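Squalene synthase HpnC (Alicyclobacillus acidocaldarius subsp. acidocaldarius, PDB 4HD1) probably joins prenyl diphosphates on the way to squalene, as a member of the squalene/phytoene synthase family. Local coordinates at residues 75-80 against 105-110. Sequence-based numbering, arbitrary orientation.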
loop_
_atom_site.group_PDB
_atom_site.type_symbol
_atom_site.label_atom_id
_atom_site.label_comp_id
_atom_site.label_asym_id
_atom_site.label_seq_id
_atom_site.Cartn_x
_atom_site.Cartn_y
_atom_site.Cartn_z
ATOM N N GLU A 75 -5.381 -15.150 13.309
ATOM C CA GLU A 75 -6.747 -14.789 12.926
ATOM C C GLU A 75 -6.920 -14.890 11.409
ATOM O O GLU A 75 -7.899 -15.460 10.925
ATOM C CB GLU A 75 -7.095 -13.380 13.429
ATOM C CG GLU A 75 -7.330 -13.304 14.937
ATOM C CD GLU A 75 -7.044 -11.933 15.543
ATOM O OE1 GLU A 75 -7.582 -10.920 15.041
ATOM O OE2 GLU A 75 -6.290 -11.868 16.543
ATOM N N LEU A 76 -5.947 -14.356 10.673
ATOM C CA LEU A 76 -5.947 -14.408 9.215
ATOM C C LEU A 76 -6.011 -15.845 8.700
ATOM O O LEU A 76 -6.824 -16.151 7.830
ATOM C CB LEU A 76 -4.720 -13.676 8.652
ATOM C CG LEU A 76 -4.527 -13.462 7.141
ATOM C CD1 LEU A 76 -3.861 -14.663 6.484
ATOM C CD2 LEU A 76 -5.815 -13.073 6.418
ATOM N N ARG A 77 -5.167 -16.720 9.244
ATOM C CA ARG A 77 -5.171 -18.134 8.853
ATOM C C ARG A 77 -6.493 -18.828 9.193
ATOM O O ARG A 77 -6.968 -19.671 8.432
ATOM C CB ARG A 77 -3.992 -18.894 9.465
ATOM C CG ARG A 77 -2.637 -18.249 9.214
ATOM C CD ARG A 77 -1.496 -19.184 9.573
ATOM N NE ARG A 77 -0.836 -19.677 8.371
ATOM C CZ ARG A 77 0.274 -19.155 7.860
ATOM N NH1 ARG A 77 0.870 -18.126 8.454
ATOM N NH2 ARG A 77 0.792 -19.669 6.752
ATOM N N ARG A 78 -7.082 -18.462 10.330
ATOM C CA ARG A 78 -8.399 -18.967 10.715
ATOM C C ARG A 78 -9.471 -18.536 9.716
ATOM O O ARG A 78 -10.402 -19.295 9.429
ATOM C CB ARG A 78 -8.768 -18.522 12.132
ATOM C CG ARG A 78 -8.299 -19.482 13.212
ATOM C CD ARG A 78 -8.851 -19.121 14.582
ATOM N NE ARG A 78 -7.890 -18.342 15.362
ATOM C CZ ARG A 78 -8.003 -17.047 15.645
ATOM N NH1 ARG A 78 -9.053 -16.345 15.227
ATOM N NH2 ARG A 78 -7.059 -16.450 16.361
ATOM N N ALA A 79 -9.327 -17.325 9.182
ATOM C CA ALA A 79 -10.263 -16.804 8.190
ATOM C C ALA A 79 -10.171 -17.552 6.855
ATOM O O ALA A 79 -11.139 -17.593 6.102
ATOM C CB ALA A 79 -10.060 -15.313 7.995
ATOM N N PHE A 80 -9.013 -18.146 6.576
ATOM C CA PHE A 80 -8.838 -19.025 5.417
ATOM C C PHE A 80 -9.275 -20.459 5.690
ATOM O O PHE A 80 -9.459 -21.243 4.757
ATOM C CB PHE A 80 -7.385 -19.021 4.958
ATOM C CG PHE A 80 -7.068 -17.932 3.984
ATOM C CD1 PHE A 80 -7.006 -18.201 2.621
ATOM C CD2 PHE A 80 -6.848 -16.631 4.424
ATOM C CE1 PHE A 80 -6.720 -17.191 1.714
ATOM C CE2 PHE A 80 -6.567 -15.619 3.523
ATOM C CZ PHE A 80 -6.505 -15.897 2.165
ATOM N N PRO A 105 -0.715 -12.384 -0.237
ATOM C CA PRO A 105 -0.715 -10.925 -0.062
ATOM C C PRO A 105 -1.057 -10.468 1.354
ATOM O O PRO A 105 -0.485 -9.487 1.830
ATOM C CB PRO A 105 -1.783 -10.449 -1.048
ATOM C CG PRO A 105 -1.849 -11.527 -2.077
ATOM C CD PRO A 105 -1.619 -12.804 -1.326
ATOM N N PHE A 106 -1.975 -11.172 2.016
ATOM C CA PHE A 106 -2.326 -10.858 3.401
ATOM C C PHE A 106 -1.131 -11.060 4.334
ATOM O O PHE A 106 -0.825 -10.183 5.149
ATOM C CB PHE A 106 -3.511 -11.696 3.867
ATOM C CG PHE A 106 -4.797 -11.358 3.176
ATOM C CD1 PHE A 106 -5.559 -10.271 3.587
ATOM C CD2 PHE A 106 -5.250 -12.130 2.112
ATOM C CE1 PHE A 106 -6.748 -9.956 2.946
ATOM C CE2 PHE A 106 -6.438 -11.824 1.473
ATOM C CZ PHE A 106 -7.190 -10.734 1.889
ATOM N N LEU A 107 -0.457 -12.206 4.194
ATOM C CA LEU A 107 0.759 -12.506 4.961
ATOM C C LEU A 107 1.889 -11.510 4.686
ATOM O O LEU A 107 2.713 -11.260 5.552
ATOM C CB LEU A 107 1.255 -13.930 4.677
ATOM C CG LEU A 107 0.392 -15.124 5.093
ATOM C CD1 LEU A 107 0.927 -16.402 4.461
ATOM C CD2 LEU A 107 0.316 -15.269 6.605
ATOM N N ARG A 108 1.925 -10.945 3.483
ATOM C CA ARG A 108 2.960 -9.970 3.138
ATOM C C ARG A 108 2.716 -8.609 3.775
ATOM O O ARG A 108 3.658 -7.932 4.187
ATOM C CB ARG A 108 3.130 -9.855 1.627
ATOM C CG ARG A 108 3.919 -11.018 1.073
ATOM C CD ARG A 108 4.174 -10.895 -0.411
ATOM N NE ARG A 108 5.190 -11.859 -0.823
ATOM C CZ ARG A 108 5.565 -12.070 -2.080
ATOM N NH1 ARG A 108 5.010 -11.387 -3.073
ATOM N NH2 ARG A 108 6.499 -12.971 -2.346
ATOM N N LEU A 109 1.449 -8.225 3.869
ATOM C CA LEU A 109 1.077 -6.981 4.535
ATOM C C LEU A 109 1.403 -7.031 6.019
ATOM O O LEU A 109 1.789 -6.015 6.603
ATOM C CB LEU A 109 -0.406 -6.686 4.328
ATOM C CG LEU A 109 -0.721 -6.169 2.931
ATOM C CD1 LEU A 109 -2.200 -6.350 2.628
ATOM C CD2 LEU A 109 -0.279 -4.715 2.775
ATOM N N ILE A 110 1.235 -8.217 6.609
ATOM C CA ILE A 110 1.600 -8.482 8.005
ATOM C C ILE A 110 3.116 -8.383 8.162
ATOM O O ILE A 110 3.608 -7.736 9.085
ATOM C CB ILE A 110 1.072 -9.861 8.482
ATOM C CG1 ILE A 110 -0.444 -9.793 8.704
ATOM C CG2 ILE A 110 1.783 -10.321 9.755
ATOM C CD1 ILE A 110 -1.104 -11.129 8.967
#
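Phe-106 is the first residue of 105-110 to meet 75-80, and it takes up two side chains. Leu-76 comes in at about a right angle, its CD2 3.7 Å from Phe-106 CB and close to CG and CD1 at the root of the ring. By its other ortho carbon, CD2, Phe-106 lies at the edge of the Phe-80 ring, 4.0 Å from Phe-80 CZ, with the ring planes turned 72° against each other. Phe-50, on helix 41-56, adds an edge-to-face partner for Phe-106, and Ile-96 of helix 87-99 touches both Phe-80 and Phe-106. An alanine in place of Phe-106 would keep the CB contact with Leu-76 but would probably open a gap beside Leu-76 CD2 and deprive Phe-80 CZ of its aromatic neighbour. This is apolar packing between helices 65-81 and 104-118 of the all-helical squalene/phytoene synthase fold; the two segments run antiparallel, at 173°, with their axes 11.0 Å apart. Next comes Leu-107, on the more open flank. Its CD2 sits 3.4 Å from Arg-77 NH1, and its CD1 lies 4.0 Å from Arg-77 NH2. The Arg-77 chain, bent at chi3 (108°), crosses this leucine at about a right angle, while NH1 also makes a salt bridge to Glu-73. Leu-107 CD2 also lies 4.2 Å from Leu-76 CD1. One turn beyond Phe-106, Ile-110 extends CD1 to within 4.4 Å of Leu-76 CB.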